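Local coordinates for protein hydrolase, alpha/beta hydrolase FOLD family (Staphylococcus aureus, PDB 2XMZ) that probably catalyses the formation of 2-succinyl-6-hydroxy-2,4-cyclohexadiene-1-carboxylate in menaquinone biosynthesis, as the lyase MenH of the alpha/beta hydrolase family, at residues H5-Y9 and I46-L50; R129-D134 and R189-Q195. All coordinates share one frame. Where two conformers were deposited one is given. Numbering follows the deposited sequence.

Contact 1. Residues H5-Y9 and I46-L50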
loop_
_atom_site.group_PDB
_atom_site.type_symbol
_atom_site.label_atom_id
_atom_site.label_comp_id
_atom_site.label_asym_id
_atom_site.label_seq_id
_atom_site.Cartn_x
_atom_site.Cartn_y
_atom_site.Cartn_z
ATOM N N HIS A 5 -5.923 -11.485 -10.011
ATOM C CA HIS A 5 -5.623 -10.286 -9.255
ATOM C C HIS A 5 -4.886 -10.553 -7.948
ATOM O O HIS A 5 -4.466 -9.626 -7.311
ATOM C CB HIS A 5 -6.889 -9.442 -9.018
ATOM C CG HIS A 5 -7.907 -10.087 -8.123
ATOM N ND1 HIS A 5 -8.394 -11.359 -8.331
ATOM C CD2 HIS A 5 -8.557 -9.608 -7.033
ATOM C CE1 HIS A 5 -9.281 -11.647 -7.394
ATOM N NE2 HIS A 5 -9.408 -10.596 -6.602
ATOM N N TYR A 6 -4.741 -11.819 -7.553
ATOM C CA TYR A 6 -3.912 -12.138 -6.386
ATOM C C TYR A 6 -3.079 -13.398 -6.609
ATOM O O TYR A 6 -3.479 -14.289 -7.357
ATOM C CB TYR A 6 -4.756 -12.217 -5.094
ATOM C CG TYR A 6 -5.438 -13.547 -4.852
ATOM C CD1 TYR A 6 -6.663 -13.850 -5.451
ATOM C CD2 TYR A 6 -4.863 -14.496 -4.015
ATOM C CE1 TYR A 6 -7.286 -15.073 -5.241
ATOM C CE2 TYR A 6 -5.474 -15.726 -3.793
ATOM C CZ TYR A 6 -6.689 -16.001 -4.404
ATOM O OH TYR A 6 -7.295 -17.214 -4.183
ATOM N N LYS A 7 -1.914 -13.449 -5.966
ATOM C CA LYS A 7 -1.028 -14.613 -6.040
ATOM C C LYS A 7 -0.732 -15.134 -4.623
ATOM O O LYS A 7 -0.565 -14.357 -3.678
ATOM C CB LYS A 7 0.262 -14.275 -6.798
ATOM C CG LYS A 7 0.037 -13.745 -8.251
ATOM C CD LYS A 7 1.201 -12.872 -8.719
ATOM C CE LYS A 7 0.925 -12.205 -10.065
ATOM N NZ LYS A 7 0.921 -13.179 -11.185
ATOM N N PHE A 8 -0.710 -16.454 -4.481
ATOM C CA PHE A 8 -0.447 -17.091 -3.198
ATOM C C PHE A 8 0.848 -17.855 -3.347
ATOM O O PHE A 8 1.024 -18.643 -4.299
ATOM C CB PHE A 8 -1.577 -18.060 -2.818
ATOM C CG PHE A 8 -1.415 -18.677 -1.463
ATOM C CD1 PHE A 8 -2.023 -18.101 -0.353
ATOM C CD2 PHE A 8 -0.647 -19.827 -1.288
ATOM C CE1 PHE A 8 -1.880 -18.656 0.911
ATOM C CE2 PHE A 8 -0.491 -20.393 -0.011
ATOM C CZ PHE A 8 -1.110 -19.809 1.080
ATOM N N TYR A 9 1.746 -17.607 -2.408
ATOM C CA TYR A 9 3.041 -18.250 -2.365
ATOM C C TYR A 9 3.083 -19.096 -1.105
ATOM O O TYR A 9 3.098 -18.558 0.003
ATOM C CB TYR A 9 4.152 -17.190 -2.352
ATOM C CG TYR A 9 4.119 -16.267 -3.555
ATOM C CD1 TYR A 9 4.842 -16.582 -4.719
ATOM C CD2 TYR A 9 3.367 -15.086 -3.540
ATOM C CE1 TYR A 9 4.821 -15.745 -5.819
ATOM C CE2 TYR A 9 3.331 -14.235 -4.658
ATOM C CZ TYR A 9 4.068 -14.577 -5.784
ATOM O OH TYR A 9 4.066 -13.759 -6.883
ATOM N N ILE A 46 0.691 -13.664 0.281
ATOM C CA ILE A 46 -0.263 -13.305 -0.745
ATOM C C ILE A 46 0.059 -11.898 -1.231
ATOM O O ILE A 46 0.354 -10.998 -0.448
ATOM C CB ILE A 46 -1.724 -13.313 -0.227
ATOM C CG1 ILE A 46 -2.134 -14.729 0.173
ATOM C CG2 ILE A 46 -2.697 -12.772 -1.297
ATOM C CD1 ILE A 46 -3.438 -14.777 0.968
ATOM N N THR A 47 0.010 -11.713 -2.541
ATOM C CA THR A 47 0.076 -10.376 -3.082
ATOM C C THR A 47 -1.238 -10.170 -3.781
ATOM O O THR A 47 -1.766 -11.113 -4.379
ATOM C CB THR A 47 1.247 -10.202 -4.065
ATOM O OG1 THR A 47 1.117 -11.124 -5.137
ATOM C CG2 THR A 47 2.605 -10.391 -3.352
ATOM N N ILE A 48 -1.756 -8.945 -3.702
ATOM C CA ILE A 48 -3.008 -8.578 -4.338
ATOM C C ILE A 48 -2.784 -7.295 -5.153
ATOM O O ILE A 48 -2.253 -6.294 -4.648
ATOM C CB ILE A 48 -4.130 -8.331 -3.305
ATOM C CG1 ILE A 48 -4.314 -9.556 -2.395
ATOM C CG2 ILE A 48 -5.461 -7.986 -4.019
ATOM C CD1 ILE A 48 -5.250 -9.276 -1.165
ATOM N N ASP A 49 -3.182 -7.365 -6.410
ATOM C CA ASP A 49 -3.271 -6.202 -7.270
ATOM C C ASP A 49 -4.594 -5.485 -7.019
ATOM O O ASP A 49 -5.655 -6.090 -7.122
ATOM C CB ASP A 49 -3.173 -6.624 -8.735
ATOM C CG ASP A 49 -1.756 -6.932 -9.156
ATOM O OD1 ASP A 49 -0.834 -6.612 -8.384
ATOM O OD2 ASP A 49 -1.562 -7.508 -10.244
ATOM N N LEU A 50 -4.519 -4.207 -6.692
ATOM C CA LEU A 50 -5.698 -3.425 -6.358
ATOM C C LEU A 50 -6.395 -2.970 -7.656
ATOM O O LEU A 50 -5.792 -3.035 -8.750
ATOM C CB LEU A 50 -5.311 -2.244 -5.437
ATOM C CG LEU A 50 -4.868 -2.702 -4.022
ATOM C CD1 LEU A 50 -4.054 -1.638 -3.271
ATOM C CD2 LEU A 50 -6.093 -3.150 -3.198
HETATM O O HOH W 1 3.254 -11.394 -6.846
#

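Contact 2. Residues R129-D134 and R189-Q195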
loop_
_atom_site.group_PDB
_atom_site.type_symbol
_atom_site.label_atom_id
_atom_site.label_comp_id
_atom_site.label_asym_id
_atom_site.label_seq_id
_atom_site.Cartn_x
_atom_site.Cartn_y
_atom_site.Cartn_z
ATOM N N ARG A 129 -7.234 18.040 -2.681
ATOM C CA ARG A 129 -6.657 16.814 -3.157
ATOM C C ARG A 129 -7.499 16.161 -4.247
ATOM O O ARG A 129 -6.949 15.649 -5.219
ATOM C CB ARG A 129 -6.454 15.841 -1.998
ATOM C CG ARG A 129 -5.969 14.509 -2.425
ATOM C CD ARG A 129 -4.641 14.608 -3.189
ATOM N NE ARG A 129 -4.104 13.274 -3.395
ATOM C CZ ARG A 129 -3.182 12.729 -2.611
ATOM N NH1 ARG A 129 -2.691 13.424 -1.583
ATOM N NH2 ARG A 129 -2.757 11.494 -2.845
ATOM N N ARG A 130 -8.821 16.171 -4.068
ATOM C CA ARG A 130 -9.743 15.690 -5.092
ATOM C C ARG A 130 -9.522 16.393 -6.412
ATOM O O ARG A 130 -9.409 15.735 -7.438
ATOM C CB ARG A 130 -11.200 15.856 -4.669
ATOM C CG ARG A 130 -11.677 14.726 -3.763
ATOM C CD ARG A 130 -13.199 14.599 -3.777
ATOM N NE ARG A 130 -13.898 15.770 -3.261
ATOM C CZ ARG A 130 -14.064 16.053 -1.973
ATOM N NH1 ARG A 130 -14.751 17.135 -1.618
ATOM N NH2 ARG A 130 -13.550 15.262 -1.043
ATOM N N LEU A 131 -9.469 17.723 -6.381
ATOM C CA LEU A 131 -9.195 18.522 -7.591
ATOM C C LEU A 131 -7.889 18.111 -8.283
ATOM O O LEU A 131 -7.851 17.954 -9.503
ATOM C CB LEU A 131 -9.165 20.017 -7.274
ATOM C CG LEU A 131 -10.462 20.735 -6.877
ATOM C CD1 LEU A 131 -10.162 22.020 -6.093
ATOM C CD2 LEU A 131 -11.306 21.096 -8.096
ATOM N N VAL A 132 -6.827 17.944 -7.504
ATOM C CA VAL A 132 -5.530 17.584 -8.052
ATOM C C VAL A 132 -5.577 16.182 -8.664
ATOM O O VAL A 132 -5.121 15.984 -9.782
ATOM C CB VAL A 132 -4.427 17.650 -6.982
ATOM C CG1 VAL A 132 -3.148 17.014 -7.495
ATOM C CG2 VAL A 132 -4.167 19.093 -6.585
ATOM N N ASP A 133 -6.136 15.219 -7.935
ATOM C CA ASP A 133 -6.261 13.852 -8.453
ATOM C C ASP A 133 -7.224 13.738 -9.616
ATOM O O ASP A 133 -6.995 12.933 -10.524
ATOM C CB ASP A 133 -6.644 12.885 -7.352
ATOM C CG ASP A 133 -5.502 12.625 -6.410
ATOM O OD1 ASP A 133 -4.334 12.924 -6.777
ATOM O OD2 ASP A 133 -5.767 12.101 -5.322
ATOM N N ASP A 134 -8.282 14.551 -9.597
ATOM C CA ASP A 134 -9.183 14.645 -10.748
ATOM C C ASP A 134 -8.459 15.224 -11.983
ATOM O O ASP A 134 -8.591 14.689 -13.097
ATOM C CB ASP A 134 -10.449 15.434 -10.390
ATOM C CG ASP A 134 -11.411 14.634 -9.471
ATOM O OD1 ASP A 134 -11.102 13.481 -9.067
ATOM O OD2 ASP A 134 -12.475 15.174 -9.127
ATOM N N ARG A 189 -9.924 8.735 -9.423
ATOM C CA ARG A 189 -11.277 9.266 -9.202
ATOM C C ARG A 189 -12.072 8.489 -8.147
ATOM O O ARG A 189 -12.820 9.093 -7.388
ATOM C CB ARG A 189 -12.072 9.385 -10.517
ATOM C CG ARG A 189 -11.340 10.173 -11.636
ATOM C CD ARG A 189 -12.250 10.678 -12.752
ATOM N NE ARG A 189 -11.584 10.685 -14.065
ATOM C CZ ARG A 189 -11.066 11.754 -14.685
ATOM N NH1 ARG A 189 -11.075 12.981 -14.133
ATOM N NH2 ARG A 189 -10.506 11.591 -15.874
ATOM N N ASP A 190 -11.932 7.165 -8.114
ATOM C CA ASP A 190 -12.740 6.313 -7.224
ATOM C C ASP A 190 -12.138 6.086 -5.846
ATOM O O ASP A 190 -12.871 5.998 -4.878
ATOM C CB ASP A 190 -13.047 4.945 -7.846
ATOM C CG ASP A 190 -13.902 5.047 -9.069
ATOM O OD1 ASP A 190 -14.231 6.181 -9.462
ATOM O OD2 ASP A 190 -14.231 3.999 -9.639
ATOM N N TYR A 191 -10.823 5.960 -5.742
ATOM C CA TYR A 191 -10.246 5.726 -4.392
ATOM C C TYR A 191 -8.980 6.507 -4.079
ATOM O O TYR A 191 -8.203 6.150 -3.171
ATOM C CB TYR A 191 -10.143 4.242 -4.025
ATOM C CG TYR A 191 -9.186 3.377 -4.819
ATOM C CD1 TYR A 191 -7.984 2.953 -4.244
ATOM C CD2 TYR A 191 -9.500 2.927 -6.100
ATOM C CE1 TYR A 191 -7.121 2.103 -4.901
ATOM C CE2 TYR A 191 -8.623 2.063 -6.800
ATOM C CZ TYR A 191 -7.425 1.664 -6.181
ATOM O OH TYR A 191 -6.519 0.817 -6.786
ATOM N N GLY A 192 -8.809 7.604 -4.810
ATOM C CA GLY A 192 -7.793 8.576 -4.482
ATOM C C GLY A 192 -8.010 9.091 -3.077
ATOM O O GLY A 192 -9.122 8.978 -2.502
ATOM N N THR A 193 -6.955 9.671 -2.526
ATOM C CA THR A 193 -6.948 10.109 -1.131
ATOM C C THR A 193 -8.034 11.124 -0.858
ATOM O O THR A 193 -8.605 11.147 0.235
ATOM C CB THR A 193 -5.571 10.630 -0.724
ATOM O OG1 THR A 193 -4.630 9.565 -0.904
ATOM C CG2 THR A 193 -5.566 11.074 0.765
ATOM N N GLY A 194 -8.347 11.923 -1.877
ATOM C CA GLY A 194 -9.385 12.932 -1.781
ATOM C C GLY A 194 -10.768 12.322 -1.659
ATOM O O GLY A 194 -11.671 12.960 -1.137
ATOM N N GLN A 195 -10.936 11.094 -2.147
ATOM C CA GLN A 195 -12.211 10.373 -2.036
ATOM C C GLN A 195 -12.337 9.584 -0.746
ATOM O O GLN A 195 -13.454 9.209 -0.351
ATOM C CB GLN A 195 -12.407 9.387 -3.204
ATOM C CG GLN A 195 -12.230 9.991 -4.592
ATOM C CD GLN A 195 -13.202 11.102 -4.900
ATOM O OE1 GLN A 195 -12.876 12.033 -5.657
ATOM N NE2 GLN A 195 -14.391 11.037 -4.306
HETATM O O HOH W 2 -4.769 9.757 -4.312
HETATM O O HOH W 3 -8.130 11.931 -4.584
HETATM O O HOH W 4 -13.874 14.341 -7.212
#

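Contact 1. Residues H5-Y9 and I46-L50
Phe8 and Ile46 make the tightest apolar contact between these strands, with Phe8 CD1 3.4 Å from Ile46 CG1. On the same face, Tyr6 adds two more contacts: its CD2 lies 3.9 Å from Ile46 CG2, and its CB 3.8 Å from Ile48 CG1. Helix 66-77 covers part of this face, with Ile76 reaching Tyr6 and Ile48. The strands run antiparallel (170°), their axes 4.6 Å apart. Lys7 and Thr47 form the hydrogen-bonded pair, Lys7 N to Thr47 O at 2.8 Å and Thr47 N to Lys7 O at 2.9 Å, and Asp49 N continues the ladder to His5 O (2.8 Å). On the face of Lys7 and Thr47, a water joins Tyr9 OH (2.5 Å) to Thr47 OG1 (2.7 Å). Beyond the strand, the Asp49 carboxylate turns to Ser29 and Glu55 N. Strand 6-9 is outermost at this end of the alpha/beta hydrolase sheet; main-chain atoms of both segments supply the directional bonds, while the Phe8 and Tyr6 rings lie against Ile46 and Tyr6 CB meets Ile48.

Contact 2. Residues R129-D134 and R189-Q195
The side chain of Arg129 (chi1 t, chi2 p) extends from its helix toward 189-195, and NE meets Asp133 OD2, one turn on, at 2.8 Å in a salt bridge. Asp133, in an m rotamer, shares that oxygen with two waters. One, 2.7 Å from Asp133 OD2, also accepts from Arg129 NH2 (3.0 Å) and Thr193 N (2.8 Å); the other, 2.5 Å from Asp133 OD2, accepts from Gly194 N (2.7 Å). The carboxylate meets the turn after helix 181-191 through solvent, while its OD1 pairs with Arg136. Both segments belong to the largely helical region between strands 110-114 and 210-215, the cap of an alpha/beta hydrolase, and after 189-195 the chain leaves it for strand 210-215. Close approach depends on Gly194: its CA is 4.3 Å from that of Arg130, and a CB there would clash with Arg130 N. Arg130, m at chi1 and chi3, swings beside Gly194, so that its guanidinium edge donates from NH2 to Gly194 O (3.0 Å). Gln195 bends at chi1 and chi2 (both m), bringing OE1 to 3.2 Å from Arg130 CD and, through a third water, to Asp134 OD2. Arg189 reaches along helix 123-143 to a salt bridge with Asp141.

Neither contact is wholly buried, and they share no helix or strand. Contact 1 belongs to the core domain, at one margin of its sheet, whereas contact 2 joins two parts of the helical cap. Their centres are 25 Å apart, yet they touch where Leu50 CB packs 3.6 Å from Tyr191 OH, so the chain leaving strand 44-48 meets Tyr191 of 189-195. The chemistry follows the location: regular main-chain pairing, an apolar face and a single water at the edge in contact 1, charged side chains in contact 2, where three waters carry much of the polar bonding across. In contact 2 the Arg129 side chain lies near, without touching, the probable Ser91-His245-Asp218 triad.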